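Putative metal-dependent phosphoesterase (Bifidobacterium adolescentis, PDB 3O0F) hydrolyses phosphoesters with the help of bound metal ions, holding iron and zinc beside an AMP molecule in its active site, and may act on nucleotides or nucleic acids. Local coordinates at residues T21-D25 with K137-T143; T52-W56 with Q91-S95; G229-W233 with L245-A249. All blocks are in the same frame, centred on the assembly; numbering follows the deposited sequence.

Contact 1. Residues T21-D25 with K137-T143. With ZN (zinc ion), chain C; AMP (adenosine monophosphate), chain B; EDO (1,2-ethanediol), chain H.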
ATOM      1  N   THR A  21      -7.582   2.877  -3.005  1.00 11.81           N
ATOM      2  CA  THR A  21      -8.952   3.197  -3.302  1.00 10.73           C
ATOM      3  C   THR A  21      -9.769   3.183  -2.027  1.00 12.95           C
ATOM      4  O   THR A  21      -9.250   2.930  -0.952  1.00 14.12           O
ATOM      5  CB  THR A  21      -9.566   2.168  -4.319  1.00 12.60           C
ATOM      6  OG1 THR A  21      -9.876   0.927  -3.655  1.00 14.13           O
ATOM      7  CG2 THR A  21      -8.601   1.958  -5.543  1.00 10.56           C
ATOM      8  N   VAL A  22     -11.054   3.400  -2.167  1.00 11.98           N
ATOM      9  CA  VAL A  22     -12.011   3.224  -1.064  1.00 13.32           C
ATOM     10  C   VAL A  22     -12.033   1.841  -0.400  1.00 13.00           C
ATOM     11  O   VAL A  22     -12.498   1.730   0.721  1.00 16.89           O
ATOM     12  CB  VAL A  22     -13.501   3.542  -1.537  1.00 14.39           C
ATOM     13  CG1 VAL A  22     -13.673   5.044  -1.808  1.00 19.32           C
ATOM     14  CG2 VAL A  22     -13.909   2.697  -2.726  1.00 12.16           C
ATOM     15  N   PHE A  23     -11.534   0.796  -1.065  1.00 12.83           N
ATOM     16  CA  PHE A  23     -11.396  -0.519  -0.397  1.00 13.40           C
ATOM     17  C   PHE A  23     -10.306  -0.526   0.681  1.00 14.30           C
ATOM     18  O   PHE A  23     -10.219  -1.472   1.485  1.00 17.27           O
ATOM     19  CB  PHE A  23     -11.239  -1.646  -1.389  1.00 14.85           C
ATOM     20  CG  PHE A  23     -12.468  -1.903  -2.171  1.00 11.77           C
ATOM     21  CD1 PHE A  23     -13.474  -2.723  -1.665  1.00 16.84           C
ATOM     22  CD2 PHE A  23     -12.653  -1.302  -3.412  1.00 17.98           C
ATOM     23  CE1 PHE A  23     -14.657  -2.898  -2.376  1.00 20.86           C
ATOM     24  CE2 PHE A  23     -13.815  -1.497  -4.126  1.00 17.54           C
ATOM     25  CZ  PHE A  23     -14.813  -2.307  -3.596  1.00 22.98           C
ATOM     26  N   SER A  24      -9.509   0.538   0.752  1.00 11.20           N
ATOM     27  CA  SER A  24      -8.744   0.819   1.985  1.00 12.13           C
ATOM     28  C   SER A  24      -8.827   2.300   2.362  1.00 14.57           C
ATOM     29  O   SER A  24      -9.870   2.745   2.860  1.00 17.00           O
ATOM     30  CB  SER A  24      -7.289   0.290   1.919  1.00 12.45           C
ATOM     31  OG  SER A  24      -6.548   0.776   0.822  1.00 12.42           O
ATOM     32  N   ASP A  25      -7.752   3.062   2.123  1.00 13.18           N
ATOM     33  CA  ASP A  25      -7.688   4.441   2.560  1.00 12.06           C
ATOM     34  C   ASP A  25      -7.669   5.516   1.460  1.00 13.18           C
ATOM     35  O   ASP A  25      -7.388   6.679   1.745  1.00 12.66           O
ATOM     36  CB  ASP A  25      -6.548   4.644   3.563  1.00 14.14           C
ATOM     37  CG  ASP A  25      -5.168   4.288   3.023  1.00 11.74           C
ATOM     38  OD1 ASP A  25      -5.026   3.707   1.903  1.00 17.55           O
ATOM     39  OD2 ASP A  25      -4.171   4.612   3.757  1.00 15.88           O
ATOM     40  N   LYS A 137     -15.759   3.586   3.276  1.00 20.72           N
ATOM     41  CA  LYS A 137     -16.667   3.808   2.156  1.00 21.73           C
ATOM     42  C   LYS A 137     -17.234   2.565   1.521  1.00 23.57           C
ATOM     43  O   LYS A 137     -18.294   2.626   0.889  1.00 21.40           O
ATOM     44  CB  LYS A 137     -16.043   4.708   1.081  1.00 20.07           C
ATOM     45  CG  LYS A 137     -15.700   6.100   1.581  1.00 22.24           C
ATOM     46  CD  LYS A 137     -16.964   6.902   2.020  1.00 25.76           C
ATOM     47  CE  LYS A 137     -16.621   8.353   2.392  1.00 28.66           C
ATOM     48  NZ  LYS A 137     -17.798   9.044   2.985  1.00 33.57           N
ATOM     49  N   GLU A 138     -16.580   1.432   1.730  1.00 23.94           N
ATOM     50  CA  GLU A 138     -17.113   0.180   1.255  1.00 24.61           C
ATOM     51  C   GLU A 138     -17.538  -0.768   2.370  1.00 24.08           C
ATOM     52  O   GLU A 138     -17.646  -1.975   2.140  1.00 25.67           O
ATOM     53  CB  GLU A 138     -16.078  -0.488   0.347  1.00 21.66           C
ATOM     54  CG  GLU A 138     -15.859   0.234  -0.954  1.00 21.18           C
ATOM     55  CD  GLU A 138     -17.028   0.048  -1.926  1.00 36.00           C
ATOM     56  OE1 GLU A 138     -17.916  -0.787  -1.634  1.00 36.37           O
ATOM     57  OE2 GLU A 138     -17.050   0.726  -2.972  1.00 41.17           O
ATOM     58  N   GLY A 139     -17.748  -0.234   3.570  1.00 27.39           N
ATOM     59  CA  GLY A 139     -18.191  -1.012   4.739  1.00 27.42           C
ATOM     60  C   GLY A 139     -17.249  -2.118   5.165  1.00 29.87           C
ATOM     61  O   GLY A 139     -16.013  -1.915   5.235  1.00 26.96           O
ATOM     62  N   GLU A 140     -17.812  -3.311   5.402  1.00 27.82           N
ATOM     63  CA  GLU A 140     -17.016  -4.487   5.767  1.00 28.70           C
ATOM     64  C   GLU A 140     -15.884  -4.768   4.761  1.00 25.21           C
ATOM     65  O   GLU A 140     -14.888  -5.382   5.126  1.00 26.05           O
ATOM     66  CB  GLU A 140     -17.893  -5.747   5.930  1.00 30.01           C
ATOM     67  N   ARG A 141     -16.013  -4.288   3.521  1.00 22.37           N
ATOM     68  CA  ARG A 141     -15.038  -4.589   2.475  1.00 22.47           C
ATOM     69  C   ARG A 141     -13.868  -3.593   2.435  1.00 24.58           C
ATOM     70  O   ARG A 141     -12.957  -3.745   1.620  1.00 22.54           O
ATOM     71  CB  ARG A 141     -15.714  -4.674   1.115  1.00 23.49           C
ATOM     72  CG  ARG A 141     -16.555  -5.937   0.921  1.00 25.52           C
ATOM     73  CD  ARG A 141     -16.938  -6.149  -0.536  1.00 30.24           C
ATOM     74  NE  ARG A 141     -17.687  -4.997  -1.027  1.00 33.52           N
ATOM     75  CZ  ARG A 141     -17.891  -4.692  -2.309  1.00 37.31           C
ATOM     76  NH1 ARG A 141     -17.427  -5.460  -3.281  1.00 33.24           N
ATOM     77  NH2 ARG A 141     -18.570  -3.593  -2.623  1.00 42.05           N
ATOM     78  N   THR A 142     -13.925  -2.576   3.297  1.00 21.88           N
ATOM     79  CA  THR A 142     -12.868  -1.608   3.453  1.00 19.68           C
ATOM     80  C   THR A 142     -11.938  -2.034   4.593  1.00 19.87           C
ATOM     81  O   THR A 142     -12.386  -2.322   5.684  1.00 19.84           O
ATOM     82  CB  THR A 142     -13.418  -0.192   3.760  1.00 20.58           C
ATOM     83  OG1 THR A 142     -14.114   0.335   2.606  1.00 19.19           O
ATOM     84  CG2 THR A 142     -12.293   0.768   4.157  1.00 16.10           C
ATOM     85  N   THR A 143     -10.642  -2.061   4.315  1.00 17.21           N
ATOM     86  CA  THR A 143      -9.594  -2.234   5.333  1.00 15.89           C
ATOM     87  C   THR A 143      -9.390  -0.938   6.109  1.00 18.96           C
ATOM     88  O   THR A 143      -8.903   0.054   5.560  1.00 18.95           O
ATOM     89  CB  THR A 143      -8.255  -2.575   4.685  1.00 14.19           C
ATOM     90  OG1 THR A 143      -8.373  -3.775   3.913  1.00 16.33           O
ATOM     91  CG2 THR A 143      -7.153  -2.743   5.750  1.00 13.91           C
TER
HETATM   92 ZN    ZN C 302      -2.715   3.906   2.196  1.00 25.31          ZN
HETATM   93  P   AMP B 301      -2.259   2.599  10.062  1.00 24.64           P
HETATM   94  O1P AMP B 301      -1.719   1.513   9.205  1.00 19.33           O
HETATM   95  O2P AMP B 301      -3.701   2.311  10.391  1.00 21.47           O
HETATM   96  O3P AMP B 301      -1.398   2.949  11.277  1.00 24.68           O
HETATM   97  O5' AMP B 301      -2.289   3.919   9.149  1.00 23.07           O
HETATM   98  C5' AMP B 301      -1.085   4.512   8.729  1.00 30.01           C
HETATM   99  C4' AMP B 301      -1.208   4.742   7.254  1.00 33.63           C
HETATM  100  O4' AMP B 301      -2.023   5.904   6.937  1.00 33.11           O
HETATM  101  C3' AMP B 301       0.164   4.959   6.625  1.00 34.80           C
HETATM  102  O3' AMP B 301       0.510   3.800   5.878  1.00 30.94           O
HETATM  103  C2' AMP B 301      -0.181   6.105   5.690  1.00 41.02           C
HETATM  104  O2' AMP B 301       0.736   6.702   4.773  1.00 45.31           O
HETATM  105  C1' AMP B 301      -1.695   6.229   5.588  1.00 27.50           C
HETATM  106  N9  AMP B 301      -2.140   7.570   5.168  1.00 31.89           N
HETATM  107  C8  AMP B 301      -3.148   7.802   4.323  1.00 29.98           C
HETATM  108  N7  AMP B 301      -3.316   9.130   4.148  1.00 24.62           N
HETATM  109  C5  AMP B 301      -2.399   9.767   4.895  1.00 25.10           C
HETATM  110  C6  AMP B 301      -2.026  11.166   5.162  1.00 24.00           C
HETATM  111  N6  AMP B 301      -2.688  12.212   4.569  1.00 27.19           N
HETATM  112  N1  AMP B 301      -1.015  11.371   6.031  1.00 28.19           N
HETATM  113  C2  AMP B 301      -0.341  10.381   6.641  1.00 24.76           C
HETATM  114  N3  AMP B 301      -0.624   9.087   6.436  1.00 26.14           N
HETATM  115  C4  AMP B 301      -1.619   8.728   5.579  1.00 31.79           C
HETATM  116  C1  EDO H 307      -4.663   2.403   6.073  1.00 35.61           C
HETATM  117  O1  EDO H 307      -3.847   1.753   7.050  1.00 50.87           O
HETATM  118  C2  EDO H 307      -6.120   1.987   6.237  1.00 26.36           C
HETATM  119  O2  EDO H 307      -6.299   0.756   5.519  1.00 26.30           O
HETATM  120  O   HOH W   1     -13.021   3.821   2.636  1.00 16.57           O

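Contact 2. Residues T52-W56 with Q91-S95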
ATOM      1  N   THR A  52      -5.819  -6.528   1.498  1.00 15.08           N
ATOM      2  CA  THR A  52      -7.063  -6.932   0.854  1.00 18.18           C
ATOM      3  C   THR A  52      -6.917  -7.117  -0.660  1.00 17.09           C
ATOM      4  O   THR A  52      -6.043  -6.509  -1.309  1.00 16.46           O
ATOM      5  CB  THR A  52      -8.189  -5.881   1.103  1.00 17.28           C
ATOM      6  OG1 THR A  52      -9.466  -6.418   0.711  1.00 16.50           O
ATOM      7  CG2 THR A  52      -7.900  -4.546   0.333  1.00 14.73           C
ATOM      8  N   THR A  53      -7.829  -7.925  -1.210  1.00 16.96           N
ATOM      9  CA  THR A  53      -8.084  -7.988  -2.665  1.00 15.93           C
ATOM     10  C   THR A  53      -9.514  -7.574  -2.987  1.00 15.54           C
ATOM     11  O   THR A  53     -10.028  -7.876  -4.068  1.00 16.37           O
ATOM     12  CB  THR A  53      -7.886  -9.439  -3.174  1.00 17.33           C
ATOM     13  OG1 THR A  53      -8.808 -10.306  -2.482  1.00 18.53           O
ATOM     14  CG2 THR A  53      -6.475  -9.884  -2.898  1.00 14.48           C
ATOM     15  N   ALA A  54     -10.177  -6.866  -2.073  1.00 16.37           N
ATOM     16  CA  ALA A  54     -11.639  -6.636  -2.214  1.00 16.37           C
ATOM     17  C   ALA A  54     -12.022  -5.805  -3.451  1.00 19.41           C
ATOM     18  O   ALA A  54     -13.115  -5.972  -4.012  1.00 19.87           O
ATOM     19  CB  ALA A  54     -12.225  -6.015  -0.905  1.00 17.29           C
ATOM     20  N   GLY A  55     -11.132  -4.912  -3.895  1.00 16.43           N
ATOM     21  CA  GLY A  55     -11.361  -4.141  -5.108  1.00 15.09           C
ATOM     22  C   GLY A  55     -10.889  -4.751  -6.418  1.00 15.23           C
ATOM     23  O   GLY A  55     -10.982  -4.126  -7.462  1.00 18.92           O
ATOM     24  N   TRP A  56     -10.360  -5.970  -6.387  1.00 17.24           N
ATOM     25  CA  TRP A  56      -9.862  -6.616  -7.601  1.00 16.00           C
ATOM     26  C   TRP A  56     -10.902  -6.815  -8.713  1.00 14.44           C
ATOM     27  O   TRP A  56     -10.655  -6.463  -9.845  1.00 16.37           O
ATOM     28  CB  TRP A  56      -9.206  -7.967  -7.242  1.00 14.02           C
ATOM     29  CG  TRP A  56      -7.835  -7.847  -6.672  1.00 16.29           C
ATOM     30  CD1 TRP A  56      -7.284  -6.767  -6.001  1.00 13.71           C
ATOM     31  CD2 TRP A  56      -6.835  -8.862  -6.670  1.00 11.75           C
ATOM     32  NE1 TRP A  56      -5.997  -7.029  -5.689  1.00  9.34           N
ATOM     33  CE2 TRP A  56      -5.698  -8.323  -6.062  1.00 14.16           C
ATOM     34  CE3 TRP A  56      -6.784 -10.170  -7.159  1.00 13.58           C
ATOM     35  CZ2 TRP A  56      -4.525  -9.060  -5.901  1.00 14.90           C
ATOM     36  CZ3 TRP A  56      -5.617 -10.882  -7.036  1.00 15.69           C
ATOM     37  CH2 TRP A  56      -4.503 -10.334  -6.411  1.00 16.06           C
ATOM     38  N   GLN A  91       0.022  -9.980  -8.469  1.00  9.99           N
ATOM     39  CA  GLN A  91      -0.242 -11.134  -9.343  1.00 11.65           C
ATOM     40  C   GLN A  91      -0.092 -12.464  -8.638  1.00  9.70           C
ATOM     41  O   GLN A  91       0.614 -13.365  -9.105  1.00 12.37           O
ATOM     42  CB  GLN A  91       0.640 -11.052 -10.606  1.00 14.31           C
ATOM     43  CG  GLN A  91       0.340  -9.772 -11.456  1.00 11.90           C
ATOM     44  CD  GLN A  91      -1.040  -9.789 -12.103  1.00 17.11           C
ATOM     45  OE1 GLN A  91      -1.861  -8.899 -11.866  1.00 13.85           O
ATOM     46  NE2 GLN A  91      -1.297 -10.802 -12.946  1.00 11.23           N
ATOM     47  N   TYR A  92      -0.760 -12.588  -7.502  1.00 11.82           N
ATOM     48  CA  TYR A  92      -0.781 -13.846  -6.738  1.00 12.56           C
ATOM     49  C   TYR A  92      -2.185 -14.424  -6.762  1.00 13.56           C
ATOM     50  O   TYR A  92      -3.148 -13.717  -7.081  1.00 11.73           O
ATOM     51  CB  TYR A  92      -0.306 -13.623  -5.311  1.00 11.53           C
ATOM     52  CG  TYR A  92      -1.129 -12.662  -4.538  1.00 12.57           C
ATOM     53  CD1 TYR A  92      -2.225 -13.085  -3.817  1.00 12.03           C
ATOM     54  CD2 TYR A  92      -0.810 -11.314  -4.523  1.00 14.95           C
ATOM     55  CE1 TYR A  92      -2.982 -12.205  -3.092  1.00 17.55           C
ATOM     56  CE2 TYR A  92      -1.570 -10.405  -3.811  1.00 13.95           C
ATOM     57  CZ  TYR A  92      -2.641 -10.850  -3.092  1.00 16.11           C
ATOM     58  OH  TYR A  92      -3.388  -9.949  -2.392  1.00 17.90           O
ATOM     59  N   ASP A  93      -2.317 -15.701  -6.419  1.00 15.36           N
ATOM     60  CA  ASP A  93      -3.640 -16.345  -6.362  1.00 16.17           C
ATOM     61  C   ASP A  93      -4.490 -15.812  -5.210  1.00 15.38           C
ATOM     62  O   ASP A  93      -4.194 -16.063  -4.048  1.00 16.23           O
ATOM     63  CB  ASP A  93      -3.477 -17.856  -6.263  1.00 15.62           C
ATOM     64  CG  ASP A  93      -4.779 -18.588  -6.015  1.00 22.81           C
ATOM     65  OD1 ASP A  93      -5.891 -17.969  -6.081  1.00 19.31           O
ATOM     66  OD2 ASP A  93      -4.655 -19.798  -5.685  1.00 23.93           O
ATOM     67  N   PRO A  94      -5.558 -15.064  -5.516  1.00 17.35           N
ATOM     68  CA  PRO A  94      -6.324 -14.451  -4.411  1.00 18.53           C
ATOM     69  C   PRO A  94      -7.063 -15.443  -3.508  1.00 18.35           C
ATOM     70  O   PRO A  94      -7.389 -15.115  -2.386  1.00 20.25           O
ATOM     71  CB  PRO A  94      -7.298 -13.521  -5.135  1.00 20.03           C
ATOM     72  CG  PRO A  94      -7.522 -14.155  -6.448  1.00 19.95           C
ATOM     73  CD  PRO A  94      -6.176 -14.774  -6.827  1.00 19.99           C
ATOM     74  N   SER A  95      -7.290 -16.648  -3.986  1.00 17.25           N
ATOM     75  CA  SER A  95      -7.952 -17.671  -3.187  1.00 21.15           C
ATOM     76  C   SER A  95      -6.960 -18.479  -2.333  1.00 19.80           C
ATOM     77  O   SER A  95      -7.367 -19.348  -1.595  1.00 20.81           O
ATOM     78  CB  SER A  95      -8.728 -18.612  -4.123  1.00 22.33           C
ATOM     79  OG  SER A  95      -7.779 -19.396  -4.835  1.00 29.19           O
TER

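Contact 3. Residues G229-W233 with L245-A249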
ATOM      1  N   GLY A 229      11.800  -7.421  -5.440  1.00 13.14           N
ATOM      2  CA  GLY A 229      12.095  -6.037  -5.824  1.00 13.99           C
ATOM      3  C   GLY A 229      12.022  -4.990  -4.728  1.00 12.05           C
ATOM      4  O   GLY A 229      11.605  -5.259  -3.611  1.00 13.69           O
ATOM      5  N   LEU A 230      12.417  -3.788  -5.114  1.00 13.38           N
ATOM      6  CA  LEU A 230      12.467  -2.579  -4.278  1.00 11.60           C
ATOM      7  C   LEU A 230      11.800  -1.429  -5.020  1.00 11.39           C
ATOM      8  O   LEU A 230      12.086  -1.200  -6.191  1.00 11.59           O
ATOM      9  CB  LEU A 230      13.934  -2.191  -4.062  1.00 13.30           C
ATOM     10  CG  LEU A 230      14.800  -3.209  -3.300  1.00 15.19           C
ATOM     11  CD1 LEU A 230      16.237  -2.701  -3.161  1.00 13.30           C
ATOM     12  CD2 LEU A 230      14.187  -3.505  -1.938  1.00 16.26           C
ATOM     13  N   GLU A 231      10.895  -0.734  -4.333  1.00 11.47           N
ATOM     14  CA  GLU A 231      10.272   0.459  -4.828  1.00 12.19           C
ATOM     15  C   GLU A 231      11.239   1.597  -4.578  1.00 15.24           C
ATOM     16  O   GLU A 231      11.499   1.944  -3.422  1.00 14.85           O
ATOM     17  CB  GLU A 231       8.955   0.698  -4.070  1.00 10.24           C
ATOM     18  CG  GLU A 231       8.282   1.978  -4.449  1.00 15.21           C
ATOM     19  CD  GLU A 231       6.924   2.130  -3.791  1.00 21.61           C
ATOM     20  OE1 GLU A 231       6.864   2.137  -2.537  1.00 17.44           O
ATOM     21  OE2 GLU A 231       5.912   2.247  -4.526  1.00 16.07           O
ATOM     22  N   VAL A 232      11.782   2.153  -5.665  1.00 13.41           N
ATOM     23  CA  VAL A 232      12.758   3.192  -5.596  1.00 13.36           C
ATOM     24  C   VAL A 232      12.165   4.540  -5.916  1.00 14.18           C
ATOM     25  O   VAL A 232      12.448   5.552  -5.213  1.00 11.85           O
ATOM     26  CB  VAL A 232      13.985   2.913  -6.540  1.00 16.35           C
ATOM     27  CG1 VAL A 232      14.941   4.111  -6.526  1.00 11.58           C
ATOM     28  CG2 VAL A 232      14.696   1.613  -6.099  1.00 17.76           C
ATOM     29  N   TRP A 233      11.349   4.580  -6.962  1.00 13.22           N
ATOM     30  CA  TRP A 233      10.823   5.853  -7.441  1.00 14.83           C
ATOM     31  C   TRP A 233       9.550   6.157  -6.663  1.00 13.10           C
ATOM     32  O   TRP A 233       8.451   5.729  -7.034  1.00 10.36           O
ATOM     33  CB  TRP A 233      10.586   5.821  -8.934  1.00 14.87           C
ATOM     34  CG  TRP A 233      11.672   5.114  -9.722  1.00 12.43           C
ATOM     35  CD1 TRP A 233      11.518   4.041 -10.523  1.00 16.16           C
ATOM     36  CD2 TRP A 233      13.052   5.476  -9.781  1.00 14.57           C
ATOM     37  NE1 TRP A 233      12.731   3.707 -11.105  1.00 17.66           N
ATOM     38  CE2 TRP A 233      13.688   4.568 -10.650  1.00 16.92           C
ATOM     39  CE3 TRP A 233      13.813   6.501  -9.192  1.00 18.88           C
ATOM     40  CZ2 TRP A 233      15.065   4.635 -10.936  1.00 19.29           C
ATOM     41  CZ3 TRP A 233      15.177   6.577  -9.474  1.00 25.34           C
ATOM     42  CH2 TRP A 233      15.786   5.645 -10.345  1.00 23.87           C
ATOM     43  N   LEU A 245      19.410   2.003  -2.649  1.00 13.86           N
ATOM     44  CA  LEU A 245      18.513   0.908  -3.017  1.00 14.33           C
ATOM     45  C   LEU A 245      18.793   0.397  -4.448  1.00 14.33           C
ATOM     46  O   LEU A 245      18.669  -0.793  -4.716  1.00 17.06           O
ATOM     47  CB  LEU A 245      17.038   1.368  -2.852  1.00 11.78           C
ATOM     48  CG  LEU A 245      16.517   1.717  -1.443  1.00 11.70           C
ATOM     49  CD1 LEU A 245      15.126   2.401  -1.572  1.00 13.02           C
ATOM     50  CD2 LEU A 245      16.393   0.477  -0.491  1.00 13.57           C
ATOM     51  N   LEU A 246      19.151   1.305  -5.362  1.00 15.39           N
ATOM     52  CA  LEU A 246      19.488   0.931  -6.741  1.00 16.83           C
ATOM     53  C   LEU A 246      20.734   0.035  -6.752  1.00 16.72           C
ATOM     54  O   LEU A 246      20.832  -0.884  -7.549  1.00 15.18           O
ATOM     55  CB  LEU A 246      19.753   2.175  -7.598  1.00 19.83           C
ATOM     56  CG  LEU A 246      18.543   3.007  -8.016  1.00 18.42           C
ATOM     57  CD1 LEU A 246      19.010   4.321  -8.626  1.00 14.54           C
ATOM     58  CD2 LEU A 246      17.584   2.210  -8.948  1.00 16.24           C
ATOM     59  N   THR A 247      21.681   0.329  -5.867  1.00 14.46           N
ATOM     60  CA  THR A 247      22.874  -0.446  -5.759  1.00 17.17           C
ATOM     61  C   THR A 247      22.584  -1.839  -5.260  1.00 17.19           C
ATOM     62  O   THR A 247      23.127  -2.804  -5.797  1.00 21.03           O
ATOM     63  CB  THR A 247      23.917   0.258  -4.858  1.00 18.65           C
ATOM     64  OG1 THR A 247      24.236   1.513  -5.461  1.00 17.91           O
ATOM     65  CG2 THR A 247      25.190  -0.592  -4.703  1.00 19.72           C
ATOM     66  N   ILE A 248      21.758  -1.951  -4.213  1.00 15.74           N
ATOM     67  CA  ILE A 248      21.353  -3.239  -3.704  1.00 15.73           C
ATOM     68  C   ILE A 248      20.603  -4.045  -4.777  1.00 16.89           C
ATOM     69  O   ILE A 248      20.891  -5.232  -4.988  1.00 16.75           O
ATOM     70  CB  ILE A 248      20.485  -3.115  -2.433  1.00 16.85           C
ATOM     71  CG1 ILE A 248      21.341  -2.560  -1.261  1.00 18.44           C
ATOM     72  CG2 ILE A 248      19.811  -4.482  -2.114  1.00 14.48           C
ATOM     73  CD1 ILE A 248      20.513  -2.015  -0.096  1.00 14.82           C
ATOM     74  N   ALA A 249      19.675  -3.386  -5.473  1.00 16.29           N
ATOM     75  CA  ALA A 249      18.947  -4.015  -6.561  1.00 16.13           C
ATOM     76  C   ALA A 249      19.882  -4.493  -7.705  1.00 21.03           C
ATOM     77  O   ALA A 249      19.747  -5.621  -8.190  1.00 19.56           O
ATOM     78  CB  ALA A 249      17.790  -3.085  -7.074  1.00 15.19           C
TER

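Contact 1. Residues T21-D25 with K137-T143
Thr21 opens a type I beta turn that runs to Ser24, closed by Ser24 N to Thr21 O (2.9 Å); Thr21 OG1 also accepts from Phe23 N (3.1 Å), an ST turn. Val22 sits against Glu138, CG2 to CG 3.6 Å, while its carbonyl O accepts from Thr142 OG1 at 2.8 Å. That hydroxyl in turn accepts from Glu138 N (2.8 Å), so it links Glu138 N with Val22 O. Phe23 gives its ring face to a CH-pi contact, Glu138 CG lying 3.8 Å from the centroid and 15° off the normal; Phe23 CE1 lies over one face of the Arg141 guanidinium, 3.7 Å from Arg141 CZ. Within 137-143, Arg141 NH2 and Glu138 OE1 form a salt bridge (3.0 Å). Phe23 O accepts from Thr143 N (2.9 Å, 165°). Ser24 follows, its OG hydrogen-bonded to Asp49, and Asp25 then chelates zinc through OD1 (2.3 Å) and OD2 (2.2 Å). With His50 and His263 as further zinc ligands, this is the metal-binding loop after the first strand of a PHP domain.

Contact 2. Residues T52-W56 with Q91-S95
Side chains make this meeting of two irregular loops, for the backbones stay well apart: the nearest CA pair, Thr53 and Pro94, is separated by 6.9 Å. Trp56, at m with chi2 near 25°, stands at the start of helix 56-66, and its CA-to-CB bond points toward the 91-95 loop. Its CH2 atom lies over one face of the Tyr92 ring, and CZ2 is 3.8 Å from Tyr92 CZ. The centroids of the indole six-membered ring and the Tyr92 ring are 5.1 Å apart with planes at 55°, an oblique aromatic pair. Trp56 CH2 also comes within 3.7 Å of Tyr92 O, which lies near the indole plane, while CZ3 touches Pro94 CB at 3.7 Å. Tyr92 adopts chi1 p with chi2 near 90°, which brings its phenol nearer the other loop although its CA-to-CB bond points sideways. Thr53, also p, sets CG2 3.1 Å from Tyr92 OH, a tight approach, and 4.3 Å from Pro94 CB.

Local turns shape both loops. Thr52, with chi1 t and its CA-to-CB bond pointing away, accepts from Ala54 N at OG1 (2.9 Å), an ST turn leading into the type I turn Thr53-Trp56. Asp93, likewise t and pointing away, accepts at OD1 from Ser95 N (2.8 Å) in an Asx turn and from Ser95 OG (2.7 Å).

Both aromatic side chains find polar partners on strand 70-80: Tyr92 OH is hydrogen-bonded to Thr74 and Trp56 NE1 to Gly73. With no hydrogen bonds between the two segments, the chemistry implies cohesion by aromatic and apolar packing.

Contact 3. Residues G229-W233 with L245-A249
This is apolar strand-to-helix packing within the beta-alpha-beta unit formed by strand 229-233, helix 239-252 and strand 255-258. The axes of segments 229-233 and 245-249 approach to 9.0 Å and their directions differ by 158°, so the helix runs nearly antiparallel to the strand it follows. Alternation along the strand supplies the contact: Leu230 and Val232 point their CB atoms toward the helix, whereas Glu231 between them points away. Leu230 CD1 lies 4.2 Å from Leu245 CD2, 4.1 Å from Ile248 CG2 and 4.2 Å from Ala249 CB, spanning one helical turn, and 3.5 Å from the backbone O of Leu245. Val232 packs on the start of that turn, with CG2 4.0 Å from Leu245 CB and CG1 4.1 Å from Leu246 CG. Trp233 extends the patch, its CH2 lying 3.9 Å from Leu246 CD1. Helix 216-225 packs next to this one, its Leu219 touching both Leu245 and Ile248. Glu231, on the side of the strand facing away from the helix, is hydrogen-bonded to the iron ligand His18 and to the backbone of His203, another iron ligand. An apolar helix-facing side, with an acidic residue holding iron ligands on the other, fits the beta-alpha-beta crossover of the TIM-barrel-related PHP fold.

Contact 2 is nested in the chain between the segments of contact 1, and the two touch, with centres about 14 Å apart: Phe23 CD1 lies 3.6 Å from Ala54 CB, and Thr143 OG1 3.5 Å from Thr52 CB. They pack side by side, and contact 1 reaches the zinc. It supplies a ligand directly, and Asp25 OD2 is 3.4 Å from AMP C8; in contact 2 the Thr52 side chain remains about 10 Å from the zinc. Contact 3 follows later in the chain, its centre about 30 Å from that of contact 1 and about 25 Å from that of contact 2, yet its Glu231 side chain is about 6 Å from a bound iron. Contacts 1 and 3 lie on opposite sides of the chain's centre.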